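Local coordinates for protein versicolorin reductase (Brucella melitensis, PDB 4NIM) that is a short-chain dehydrogenase/reductase that probably catalyses NAD(P)(H)-dependent oxidoreduction of an as yet unidentified substrate, at residues Ala32-Phe35 against Ala36-Ala40; Asn124-Ala127 against Pro128-Ile132; Glu134-Lys137 against Leu138-Asp142; Leu231-Pro234 against Ala235-Ala238; Ile241-Ala245 against Ser246-Gly250. All blocks are in the same frame, centred on the assembly; numbering follows the deposited sequence. Where two conformers were deposited one is given.

Contact 1: residues Ala32-Phe35 against Ala36-Ala40; sequences ARLF and AERGA
The guanidinium of R38 carries the isobutyl group of L34 on one face, with L34 CD2 standing 4.0 Å above the plane and over its centre. The other methyl, L34 CD1, lies 3.4 Å from R38 NE. L34 reaches this place because its CG is anti to the backbone N (chi1 180°), while the R38 chain runs extended from CG to NE and lays the group across it. The polar end is held from outside, R38 NH1 bonding to Q12 OE1. Beneath these side chains the helix stops in a Schellman motif. Its outer bond runs from A40 N to F35 O at 3.0 Å (159° at the hydrogen), and its inner one from G39 N to A36 O at 2.9 Å. G39, with phi 95°, is the C' residue that reverses the chain, and the reversal brings A40 CB to 4.1 Å from F35 CB, an apolar contact across the turn. Residues 36-40 thus end helix 26-37, the helix of the beta-alpha-beta unit 17-20, 26-37, 42-47 of the Rossmann fold. F35 packs on both strands, A36 meets L60 and L63 of helix 50-63, and L34 and R38 lean on helix 234-245.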
loop_
_atom_site.group_PDB
_atom_site.type_symbol
_atom_site.label_atom_id
_atom_site.label_comp_id
_atom_site.label_asym_id
_atom_site.label_seq_id
_atom_site.Cartn_x
_atom_site.Cartn_y
_atom_site.Cartn_z
ATOM N N ALA A 32 -4.809 9.588 -0.742
ATOM C CA ALA A 32 -5.550 10.041 -1.915
ATOM C C ALA A 32 -5.782 11.570 -1.815
ATOM O O ALA A 32 -5.521 12.283 -2.770
ATOM C CB ALA A 32 -6.886 9.285 -2.083
ATOM N N ARG A 33 -6.202 12.039 -0.644
ATOM C CA ARG A 33 -6.364 13.467 -0.392
ATOM C C ARG A 33 -5.090 14.261 -0.659
ATOM O O ARG A 33 -5.124 15.307 -1.327
ATOM C CB ARG A 33 -6.850 13.724 1.044
ATOM C CG ARG A 33 -8.316 13.371 1.254
ATOM C CD ARG A 33 -8.905 14.073 2.489
ATOM N NE ARG A 33 -8.252 13.522 3.669
ATOM C CZ ARG A 33 -8.638 12.411 4.310
ATOM N NH1 ARG A 33 -9.737 11.755 3.919
ATOM N NH2 ARG A 33 -7.938 11.969 5.356
ATOM N N LEU A 34 -3.956 13.785 -0.152
ATOM C CA LEU A 34 -2.697 14.476 -0.388
ATOM C C LEU A 34 -2.363 14.502 -1.902
ATOM O O LEU A 34 -1.889 15.516 -2.439
ATOM C CB LEU A 34 -1.557 13.803 0.398
ATOM C CG LEU A 34 -0.209 14.464 0.191
ATOM C CD1 LEU A 34 -0.240 15.918 0.688
ATOM C CD2 LEU A 34 0.909 13.670 0.858
ATOM N N PHE A 35 -2.583 13.376 -2.568
ATOM C CA PHE A 35 -2.290 13.267 -3.999
ATOM C C PHE A 35 -3.111 14.302 -4.770
ATOM O O PHE A 35 -2.589 14.957 -5.642
ATOM C CB PHE A 35 -2.572 11.884 -4.535
ATOM C CG PHE A 35 -1.439 10.908 -4.326
ATOM C CD1 PHE A 35 -0.497 11.100 -3.314
ATOM C CD2 PHE A 35 -1.307 9.811 -5.149
ATOM C CE1 PHE A 35 0.555 10.216 -3.158
ATOM C CE2 PHE A 35 -0.257 8.902 -4.967
ATOM C CZ PHE A 35 0.667 9.109 -3.976
ATOM N N ALA A 36 -4.386 14.426 -4.440
ATOM C CA ALA A 36 -5.252 15.453 -5.058
ATOM C C ALA A 36 -4.762 16.874 -4.753
ATOM O O ALA A 36 -4.680 17.756 -5.659
ATOM C CB ALA A 36 -6.685 15.254 -4.583
ATOM N N GLU A 37 -4.423 17.107 -3.491
ATOM C CA GLU A 37 -3.876 18.405 -3.067
ATOM C C GLU A 37 -2.610 18.747 -3.845
ATOM O O GLU A 37 -2.338 19.911 -4.102
ATOM C CB GLU A 37 -3.620 18.437 -1.555
ATOM C CG GLU A 37 -4.907 18.393 -0.725
ATOM C CD GLU A 37 -4.678 18.260 0.796
ATOM O OE1 GLU A 37 -3.652 17.681 1.233
ATOM O OE2 GLU A 37 -5.532 18.741 1.576
ATOM N N ARG A 38 -1.849 17.736 -4.243
ATOM C CA ARG A 38 -0.637 17.964 -5.025
ATOM C C ARG A 38 -0.810 17.806 -6.518
ATOM O O ARG A 38 0.183 17.657 -7.236
ATOM C CB ARG A 38 0.484 17.064 -4.529
ATOM C CG ARG A 38 0.924 17.454 -3.132
ATOM C CD ARG A 38 2.086 16.602 -2.652
ATOM N NE ARG A 38 2.416 16.918 -1.265
ATOM C CZ ARG A 38 3.480 16.447 -0.617
ATOM N NH1 ARG A 38 4.341 15.658 -1.239
ATOM N NH2 ARG A 38 3.686 16.791 0.647
ATOM N N GLY A 39 -2.059 17.862 -6.988
ATOM C CA GLY A 39 -2.333 18.035 -8.414
ATOM C C GLY A 39 -2.574 16.766 -9.187
ATOM O O GLY A 39 -2.512 16.763 -10.418
ATOM N N ALA A 40 -2.810 15.653 -8.502
ATOM C CA ALA A 40 -3.072 14.438 -9.256
ATOM C C ALA A 40 -4.238 14.685 -10.199
ATOM O O ALA A 40 -5.254 15.236 -9.808
ATOM C CB ALA A 40 -3.363 13.276 -8.330
#

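Contact 2: residues Asn124-Ala127 against Pro128-Ile132; sequences NTRA and PFFLI
A127, P128 and R126 bury the most surface here, at a kink within helix 114-142. A127 CB and P128 CD, on adjoining residues, are 3.3 Å apart, tighter than usual van der Waals contact, a closeness set largely by the peptide link. Because the nitrogen of P128 has no hydrogen to give, N124 O receives no helical bond from it; instead P128 CG lies 3.6 Å from N124 O. Regular bonding resumes at once: F129 N reaches T125 O at 3.0 Å, and L131 N meets A127 O at 2.9 Å with an angle of 165° at the hydrogen. This proline kink, next to a wider pi-type turn at 124-126, lies in a long helix flanking the parallel sheet of the Rossmann fold, where P128 and L131 pack on strand 96-99. R126 CG, anti to the backbone N (chi1 -168°), comes 3.8 Å from F130 CD2, and R126 O sits at the edge of the same ring, near its plane. One face of that ring is covered by F129 CD1, 3.6 Å above its centre. The guanidinium is turned 62° from the F130 ring, and R126 NH2 bonds to E75 O, while F130 touches V77 and R81 of helix 77-91.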
loop_
_atom_site.group_PDB
_atom_site.type_symbol
_atom_site.label_atom_id
_atom_site.label_comp_id
_atom_site.label_asym_id
_atom_site.label_seq_id
_atom_site.Cartn_x
_atom_site.Cartn_y
_atom_site.Cartn_z
ATOM N N ASN A 124 -2.936 -8.932 2.364
ATOM C CA ASN A 124 -1.646 -8.265 2.629
ATOM C C ASN A 124 -0.541 -8.618 1.608
ATOM O O ASN A 124 0.440 -7.863 1.484
ATOM C CB ASN A 124 -1.151 -8.525 4.024
ATOM C CG ASN A 124 -2.057 -7.953 5.076
ATOM O OD1 ASN A 124 -2.848 -7.043 4.808
ATOM N ND2 ASN A 124 -1.895 -8.407 6.277
ATOM N N THR A 125 -0.725 -9.709 0.866
ATOM C CA THR A 125 0.323 -10.243 0.015
ATOM C C THR A 125 -0.196 -10.535 -1.371
ATOM O O THR A 125 0.408 -10.103 -2.354
ATOM C CB THR A 125 0.961 -11.556 0.631
ATOM O OG1 THR A 125 1.248 -11.378 2.044
ATOM C CG2 THR A 125 2.213 -11.853 -0.083
ATOM N N ARG A 126 -1.274 -11.322 -1.482
ATOM C CA ARG A 126 -1.811 -11.705 -2.795
ATOM C C ARG A 126 -2.424 -10.479 -3.548
ATOM O O ARG A 126 -2.235 -10.309 -4.766
ATOM C CB ARG A 126 -2.863 -12.802 -2.638
ATOM C CG ARG A 126 -3.258 -13.440 -3.956
ATOM C CD ARG A 126 -4.128 -14.655 -3.754
ATOM N NE ARG A 126 -5.463 -14.317 -3.320
ATOM C CZ ARG A 126 -6.328 -15.183 -2.807
ATOM N NH1 ARG A 126 -5.983 -16.455 -2.645
ATOM N NH2 ARG A 126 -7.526 -14.788 -2.415
ATOM N N ALA A 127 -3.176 -9.669 -2.833
ATOM C CA ALA A 127 -3.774 -8.480 -3.471
ATOM C C ALA A 127 -2.676 -7.575 -4.036
ATOM O O ALA A 127 -2.706 -7.287 -5.234
ATOM C CB ALA A 127 -4.741 -7.778 -2.563
ATOM N N PRO A 128 -1.653 -7.214 -3.243
ATOM C CA PRO A 128 -0.546 -6.493 -3.891
ATOM C C PRO A 128 0.055 -7.203 -5.074
ATOM O O PRO A 128 0.353 -6.560 -6.074
ATOM C CB PRO A 128 0.445 -6.310 -2.756
ATOM C CG PRO A 128 -0.458 -6.148 -1.540
ATOM C CD PRO A 128 -1.576 -7.101 -1.773
ATOM N N PHE A 129 0.321 -8.516 -4.957
ATOM C CA PHE A 129 0.853 -9.218 -6.091
ATOM C C PHE A 129 0.064 -8.982 -7.399
ATOM O O PHE A 129 0.650 -8.636 -8.437
ATOM C CB PHE A 129 1.024 -10.728 -5.738
ATOM C CG PHE A 129 1.751 -11.529 -6.774
ATOM C CD1 PHE A 129 1.123 -11.948 -7.956
ATOM C CD2 PHE A 129 3.059 -11.929 -6.536
ATOM C CE1 PHE A 129 1.823 -12.692 -8.907
ATOM C CE2 PHE A 129 3.757 -12.642 -7.469
ATOM C CZ PHE A 129 3.153 -13.060 -8.646
ATOM N N PHE A 130 -1.247 -9.184 -7.365
ATOM C CA PHE A 130 -2.040 -9.125 -8.561
ATOM C C PHE A 130 -2.359 -7.668 -8.981
ATOM O O PHE A 130 -2.408 -7.394 -10.154
ATOM C CB PHE A 130 -3.259 -10.042 -8.460
ATOM C CG PHE A 130 -2.866 -11.446 -8.591
ATOM C CD1 PHE A 130 -2.533 -11.947 -9.846
ATOM C CD2 PHE A 130 -2.636 -12.227 -7.496
ATOM C CE1 PHE A 130 -2.041 -13.238 -9.975
ATOM C CE2 PHE A 130 -2.135 -13.516 -7.627
ATOM C CZ PHE A 130 -1.865 -14.024 -8.878
ATOM N N LEU A 131 -2.389 -6.751 -8.039
ATOM C CA LEU A 131 -2.486 -5.296 -8.401
ATOM C C LEU A 131 -1.202 -4.845 -9.093
ATOM O O LEU A 131 -1.232 -4.125 -10.093
ATOM C CB LEU A 131 -2.721 -4.453 -7.154
ATOM C CG LEU A 131 -4.121 -4.629 -6.564
ATOM C CD1 LEU A 131 -4.133 -4.190 -5.113
ATOM C CD2 LEU A 131 -5.075 -3.793 -7.379
ATOM N N ILE A 132 -0.068 -5.340 -8.586
ATOM C CA ILE A 132 1.220 -5.040 -9.177
ATOM C C ILE A 132 1.293 -5.637 -10.584
ATOM O O ILE A 132 1.729 -4.957 -11.519
ATOM C CB ILE A 132 2.382 -5.547 -8.296
ATOM C CG1 ILE A 132 2.538 -4.667 -7.046
ATOM C CG2 ILE A 132 3.708 -5.521 -9.055
ATOM C CD1 ILE A 132 3.360 -5.285 -5.927
#

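Contact 3: residues Glu134-Lys137 against Leu138-Asp142; sequences EAIK and LFRRD
Backbone hydrogen bonds join A135 to F139, I136 to R140 and K137 to R141, the regular i to i+4 pattern of an alpha-helix. F139 N to A135 O is 2.8 Å long and R140 N to I136 O bends little, with 170° at the hydrogen; the first bond of the series, L138 N to E134 O, is weak. Apolar and aromatic packing follows the same spacing. The F139 ring, its CG anti to the carbonyl carbon (chi1 -65°), lies back along the helix with A135 O over one face, 3.3 Å above its plane and offset toward the rim, and its edge atom F139 CE2 comes 4.1 Å from A135 CB. On another side of the helix, the methyl branch I136 CG2 meets the aliphatic stem of R140 at CD, 3.7 Å away, before the arginine chain bends at chi3.

Two salt bridges brace the segments internally. Within 134-137, K137, with an extended chain, reaches back one turn to E134, its NZ lying 2.9 Å from E134 OE2 on the syn side of the carboxylate. Within 138-142, R141 grips D142 side-on, NE to OD1 and NH2 to OD2; both D142 oxygens lie near the guanidinium plane, though NE meets OD1 from above the carboxylate plane. L138 CD2 covers one face of that guanidinium. R141 NH1 also forms a salt bridge with D88 of helix 77-91, where E134 and L138 pack too. Among the loops, A135 meets L94, F139 reaches I189 and R140 touches N187, placing the last turns of helix 114-142 against helix 77-91 and these loops.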
loop_
_atom_site.group_PDB
_atom_site.type_symbol
_atom_site.label_atom_id
_atom_site.label_comp_id
_atom_site.label_asym_id
_atom_site.label_seq_id
_atom_site.Cartn_x
_atom_site.Cartn_y
_atom_site.Cartn_z
ATOM N N GLU A 134 -1.097 -6.287 -12.686
ATOM C CA GLU A 134 -1.898 -5.503 -13.606
ATOM C C GLU A 134 -1.316 -4.118 -13.872
ATOM O O GLU A 134 -1.419 -3.609 -14.990
ATOM C CB GLU A 134 -3.356 -5.378 -13.119
ATOM C CG GLU A 134 -4.121 -6.683 -13.145
ATOM C CD GLU A 134 -4.123 -7.321 -14.520
ATOM O OE1 GLU A 134 -4.449 -6.658 -15.505
ATOM O OE2 GLU A 134 -3.763 -8.512 -14.631
ATOM N N ALA A 135 -0.770 -3.471 -12.842
ATOM C CA ALA A 135 -0.204 -2.118 -13.037
ATOM C C ALA A 135 1.004 -2.183 -13.979
ATOM O O ALA A 135 1.137 -1.386 -14.900
ATOM C CB ALA A 135 0.190 -1.515 -11.700
ATOM N N ILE A 136 1.846 -3.194 -13.814
ATOM C CA ILE A 136 3.017 -3.300 -14.657
ATOM C C ILE A 136 2.635 -3.603 -16.109
ATOM O O ILE A 136 3.279 -3.103 -17.022
ATOM C CB ILE A 136 4.019 -4.363 -14.099
ATOM C CG1 ILE A 136 4.628 -3.850 -12.786
ATOM C CG2 ILE A 136 5.107 -4.706 -15.122
ATOM C CD1 ILE A 136 5.457 -4.915 -12.058
ATOM N N LYS A 137 1.540 -4.312 -16.338
ATOM C CA LYS A 137 1.095 -4.532 -17.700
ATOM C C LYS A 137 0.731 -3.155 -18.360
ATOM O O LYS A 137 1.099 -2.901 -19.495
ATOM C CB LYS A 137 -0.110 -5.455 -17.729
ATOM C CG LYS A 137 0.195 -6.942 -17.425
ATOM C CD LYS A 137 -1.102 -7.748 -17.338
ATOM C CE LYS A 137 -0.864 -9.195 -16.866
ATOM N NZ LYS A 137 -2.140 -9.921 -16.626
ATOM N N LEU A 138 0.068 -2.279 -17.626
ATOM C CA LEU A 138 -0.245 -0.919 -18.165
ATOM C C LEU A 138 1.016 -0.071 -18.313
ATOM O O LEU A 138 1.167 0.654 -19.298
ATOM C CB LEU A 138 -1.244 -0.198 -17.277
ATOM C CG LEU A 138 -2.629 -0.852 -17.204
ATOM C CD1 LEU A 138 -3.575 0.074 -16.451
ATOM C CD2 LEU A 138 -3.153 -1.207 -18.576
ATOM N N PHE A 139 1.912 -0.126 -17.326
ATOM C CA PHE A 139 3.138 0.659 -17.424
ATOM C C PHE A 139 3.887 0.279 -18.705
ATOM O O PHE A 139 4.295 1.161 -19.470
ATOM C CB PHE A 139 4.045 0.460 -16.246
ATOM C CG PHE A 139 3.488 0.944 -14.915
ATOM C CD1 PHE A 139 2.586 2.009 -14.821
ATOM C CD2 PHE A 139 3.962 0.363 -13.738
ATOM C CE1 PHE A 139 2.134 2.438 -13.576
ATOM C CE2 PHE A 139 3.511 0.771 -12.501
ATOM C CZ PHE A 139 2.599 1.824 -12.428
ATOM N N ARG A 140 4.031 -1.018 -18.947
ATOM C CA ARG A 140 4.719 -1.491 -20.159
ATOM C C ARG A 140 4.006 -1.111 -21.451
ATOM O O ARG A 140 4.663 -0.746 -22.422
ATOM C CB ARG A 140 4.916 -2.995 -20.117
ATOM C CG ARG A 140 5.861 -3.410 -19.007
ATOM C CD ARG A 140 5.823 -4.901 -18.758
ATOM N NE ARG A 140 6.476 -5.717 -19.774
ATOM C CZ ARG A 140 5.869 -6.510 -20.649
ATOM N NH1 ARG A 140 4.548 -6.611 -20.721
ATOM N NH2 ARG A 140 6.610 -7.282 -21.391
ATOM N N ARG A 141 2.680 -1.261 -21.487
ATOM C CA ARG A 141 1.910 -0.994 -22.676
ATOM C C ARG A 141 2.134 0.469 -23.110
ATOM O O ARG A 141 2.259 0.743 -24.310
ATOM C CB ARG A 141 0.418 -1.209 -22.393
ATOM C CG ARG A 141 -0.455 -0.954 -23.611
ATOM C CD ARG A 141 -1.920 -0.949 -23.257
ATOM N NE ARG A 141 -2.272 0.298 -22.595
ATOM C CZ ARG A 141 -3.414 0.517 -21.965
ATOM N NH1 ARG A 141 -4.352 -0.438 -21.919
ATOM N NH2 ARG A 141 -3.617 1.702 -21.398
ATOM N N ASP A 142 2.178 1.398 -22.149
ATOM C CA ASP A 142 2.200 2.823 -22.485
ATOM C C ASP A 142 3.610 3.426 -22.247
ATOM O O ASP A 142 3.776 4.620 -22.338
ATOM C CB ASP A 142 1.136 3.580 -21.696
ATOM C CG ASP A 142 -0.270 3.164 -22.044
ATOM O OD1 ASP A 142 -0.476 2.667 -23.161
ATOM O OD2 ASP A 142 -1.173 3.331 -21.197
#

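Contact 4: residues Leu231-Pro234 against Ala235-Ala238; sequences LLDP and AKVA
An N-cap joins D233 to A235 where the loop after strand 190-196 enters helix 234-245, one of the helices flanking the parallel sheet of the Rossmann fold. The evidence is the bond from A235 N to D233 OD1, 3.0 Å long with 148° at the hydrogen. The amide approaches from above the carboxylate plane, 48° out of it. The D233 side chain is carried to this amide by chi1 of -180°, which sets CG anti to the backbone N and beside the carbonyl carbon. P234 fills the first helical position, and the side chain of D233 accepts from the amide after it, A235 N. D233 O opens the helical ladder, accepting from V237 N at 3.0 Å in a nearly straight bond; K236 N makes a weaker bond to the same oxygen. P234 O continues the series by receiving A238 N at 2.8 Å. The cap's negative charge would probably suit the positive end of the helix dipole. K236 may add a weak electrostatic attraction, its NZ standing 4.5 Å from D233 OD2, too far for a salt bridge. Beneath the cap L232 CB touches V237 CG2 at 4.1 Å. Both side chains face inward, packing on I196 of strand 190-196 and F259 of strand 256-259, while P234 and A238 lean on helix 26-37.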
loop_
_atom_site.group_PDB
_atom_site.type_symbol
_atom_site.label_atom_id
_atom_site.label_comp_id
_atom_site.label_asym_id
_atom_site.label_seq_id
_atom_site.Cartn_x
_atom_site.Cartn_y
_atom_site.Cartn_z
ATOM N N LEU A 231 0.421 6.859 18.187
ATOM C CA LEU A 231 0.088 6.169 16.970
ATOM C C LEU A 231 0.493 7.104 15.804
ATOM O O LEU A 231 0.560 8.304 15.979
ATOM C CB LEU A 231 -1.389 5.812 16.988
ATOM C CG LEU A 231 -1.762 4.790 18.064
ATOM C CD1 LEU A 231 -3.262 4.799 18.301
ATOM C CD2 LEU A 231 -1.289 3.394 17.681
ATOM N N LEU A 232 0.827 6.560 14.640
ATOM C CA LEU A 232 1.323 7.403 13.543
ATOM C C LEU A 232 0.176 8.189 12.926
ATOM O O LEU A 232 -0.959 7.690 12.819
ATOM C CB LEU A 232 2.007 6.582 12.437
ATOM C CG LEU A 232 3.158 5.618 12.805
ATOM C CD1 LEU A 232 3.784 4.970 11.568
ATOM C CD2 LEU A 232 4.210 6.322 13.595
ATOM N N ASP A 233 0.493 9.393 12.472
ATOM C CA ASP A 233 -0.475 10.270 11.817
ATOM C C ASP A 233 -0.511 9.939 10.297
ATOM O O ASP A 233 0.482 10.145 9.591
ATOM C CB ASP A 233 -0.036 11.712 12.031
ATOM C CG ASP A 233 -0.983 12.724 11.395
ATOM O OD1 ASP A 233 -1.871 12.371 10.587
ATOM O OD2 ASP A 233 -0.828 13.897 11.701
ATOM N N PRO A 234 -1.669 9.468 9.787
ATOM C CA PRO A 234 -1.725 9.078 8.367
ATOM C C PRO A 234 -1.358 10.224 7.400
ATOM O O PRO A 234 -0.849 9.968 6.316
ATOM C CB PRO A 234 -3.185 8.642 8.162
ATOM C CG PRO A 234 -3.868 8.725 9.464
ATOM C CD PRO A 234 -2.954 9.295 10.495
ATOM N N ALA A 235 -1.623 11.479 7.783
ATOM C CA ALA A 235 -1.301 12.614 6.910
ATOM C C ALA A 235 0.229 12.713 6.762
ATOM O O ALA A 235 0.733 12.990 5.681
ATOM C CB ALA A 235 -1.891 13.919 7.427
ATOM N N LYS A 236 0.976 12.396 7.817
ATOM C CA LYS A 236 2.452 12.430 7.706
ATOM C C LYS A 236 2.984 11.213 6.983
ATOM O O LYS A 236 3.907 11.334 6.162
ATOM C CB LYS A 236 3.125 12.612 9.066
ATOM C CG LYS A 236 2.617 13.823 9.863
ATOM C CD LYS A 236 2.585 15.124 9.055
ATOM C CE LYS A 236 2.052 16.314 9.846
ATOM N NZ LYS A 236 2.847 16.494 11.081
ATOM N N VAL A 237 2.393 10.044 7.243
ATOM C CA VAL A 237 2.743 8.852 6.485
ATOM C C VAL A 237 2.509 9.082 4.978
ATOM O O VAL A 237 3.360 8.747 4.154
ATOM C CB VAL A 237 1.976 7.589 6.939
ATOM C CG1 VAL A 237 2.408 6.396 6.114
ATOM C CG2 VAL A 237 2.192 7.294 8.429
ATOM N N ALA A 238 1.393 9.719 4.636
ATOM C CA ALA A 238 1.111 10.027 3.232
ATOM C C ALA A 238 2.227 10.815 2.553
ATOM O O ALA A 238 2.493 10.616 1.384
ATOM C CB ALA A 238 -0.220 10.736 3.088
#

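Contact 5: residues Ile241-Ala245 against Ser246-Gly250; sequences IAFLA and SEESG
An ST turn, formed by S246 in the one of its two conformers described here, follows the C-terminal end of helix 234-245, with the backbone carbonyl of F243 at the centre of the polar contacts. In that conformer S246 OG accepts from E248 N at 3.2 Å and lies 2.9 Å from F243 O. S249 OG is also 2.9 Å from F243 O; each hydroxyl has more than one possible acceptor for its proton. S246 N donates to F243 O at 3.2 Å, entering from well above the carbonyl plane, 65° out of it. One carbonyl thus has an amide and two hydroxyls within bonding distance as the chain passes into the 3-10 segment 247-249. The F243 ring, with CG anti to the backbone N (chi1 166°), reaches out along this segment. S249 CB sits over its face in a CH-pi contact, 3.6 Å from the F243 centroid and 17° off the ring normal, and E248 CB lies 4.0 Å from F243 CD1. R190 adds weak bonds to S249 OG and L244 O. On the inner side of the helix, I241, L244 and A245 pack on strand 147-153, I241 and A245 reach strand 96-99, and A242 and A245 rest on F35 of helix 26-37.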
loop_
_atom_site.group_PDB
_atom_site.type_symbol
_atom_site.label_atom_id
_atom_site.label_comp_id
_atom_site.label_asym_id
_atom_site.label_seq_id
_atom_site.Cartn_x
_atom_site.Cartn_y
_atom_site.Cartn_z
ATOM N N ILE A 241 4.901 8.473 1.460
ATOM C CA ILE A 241 4.402 7.784 0.288
ATOM C C ILE A 241 4.534 8.653 -0.952
ATOM O O ILE A 241 5.022 8.183 -2.009
ATOM C CB ILE A 241 2.941 7.327 0.497
ATOM C CG1 ILE A 241 2.897 6.193 1.567
ATOM C CG2 ILE A 241 2.335 6.809 -0.810
ATOM C CD1 ILE A 241 1.498 5.771 1.949
ATOM N N ALA A 242 4.066 9.902 -0.871
ATOM C CA ALA A 242 4.225 10.815 -1.975
ATOM C C ALA A 242 5.672 10.957 -2.469
ATOM O O ALA A 242 5.923 10.961 -3.706
ATOM C CB ALA A 242 3.624 12.176 -1.636
ATOM N N PHE A 243 6.620 11.040 -1.534
ATOM C CA PHE A 243 8.028 11.094 -1.899
ATOM C C PHE A 243 8.373 9.918 -2.796
ATOM O O PHE A 243 8.916 10.089 -3.896
ATOM C CB PHE A 243 8.932 11.153 -0.658
ATOM C CG PHE A 243 10.407 10.881 -0.930
ATOM C CD1 PHE A 243 11.223 11.845 -1.525
ATOM C CD2 PHE A 243 10.987 9.676 -0.540
ATOM C CE1 PHE A 243 12.575 11.614 -1.746
ATOM C CE2 PHE A 243 12.349 9.439 -0.764
ATOM C CZ PHE A 243 13.136 10.405 -1.355
ATOM N N LEU A 244 8.019 8.709 -2.326
ATOM C CA LEU A 244 8.365 7.487 -3.009
ATOM C C LEU A 244 7.624 7.306 -4.322
ATOM O O LEU A 244 8.150 6.660 -5.212
ATOM C CB LEU A 244 8.097 6.252 -2.138
ATOM C CG LEU A 244 8.901 6.160 -0.843
ATOM C CD1 LEU A 244 8.403 5.012 0.055
ATOM C CD2 LEU A 244 10.360 5.963 -1.196
ATOM N N ALA A 245 6.447 7.929 -4.438
ATOM C CA ALA A 245 5.623 7.846 -5.640
ATOM C C ALA A 245 5.981 8.853 -6.685
ATOM O O ALA A 245 5.516 8.700 -7.824
ATOM C CB ALA A 245 4.157 8.037 -5.281
ATOM N N SER A 246 6.820 9.832 -6.329
ATOM C CA SER A 246 7.103 11.013 -7.152
ATOM C C SER A 246 8.546 11.038 -7.632
ATOM O O SER A 246 9.369 10.272 -7.165
ATOM C CB SER A 246 6.896 12.286 -6.323
ATOM O OG SER A 246 7.945 12.447 -5.377
ATOM N N GLU A 247 8.832 11.973 -8.544
ATOM C CA GLU A 247 10.168 12.195 -9.130
ATOM C C GLU A 247 11.180 12.599 -8.097
ATOM O O GLU A 247 12.372 12.502 -8.339
ATOM C CB GLU A 247 10.121 13.304 -10.240
ATOM N N GLU A 248 10.724 13.068 -6.939
ATOM C CA GLU A 248 11.617 13.555 -5.925
ATOM C C GLU A 248 12.525 12.425 -5.393
ATOM O O GLU A 248 13.638 12.682 -4.980
ATOM C CB GLU A 248 10.807 14.177 -4.790
ATOM C CG GLU A 248 11.528 15.194 -3.958
ATOM C CD GLU A 248 12.093 16.405 -4.691
ATOM O OE1 GLU A 248 11.588 16.833 -5.727
ATOM O OE2 GLU A 248 13.099 16.934 -4.211
ATOM N N SER A 249 12.056 11.179 -5.435
ATOM C CA SER A 249 12.891 10.028 -5.012
ATOM C C SER A 249 13.763 9.430 -6.113
ATOM O O SER A 249 14.481 8.399 -5.892
ATOM C CB SER A 249 12.025 8.968 -4.371
ATOM O OG SER A 249 10.996 8.564 -5.247
ATOM N N GLY A 250 13.734 10.084 -7.265
ATOM C CA GLY A 250 14.639 9.805 -8.375
ATOM C C GLY A 250 14.522 8.364 -8.828
ATOM O O GLY A 250 13.401 7.839 -8.999
#

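Overall arrangement
Followed from the N terminus, the five contacts are in series: none nests in or crosses another, and each joins consecutive residues, so none closes a long loop. Contact 1 ends helix 26-37. Contacts 2 and 3 share helix 114-142, their centres about 15 Å apart, the first at its kink and the second in its last turns. Contacts 4 and 5 mark the start and end of helix 234-245. The two ends of that helix meet contact 1, through L34 with A238 and through F35 with A245, which ties helices 26-37 and 234-245 together. Contacts 2 and 4 lie on opposite sides of the chain's centre, about 23 Å apart between centres.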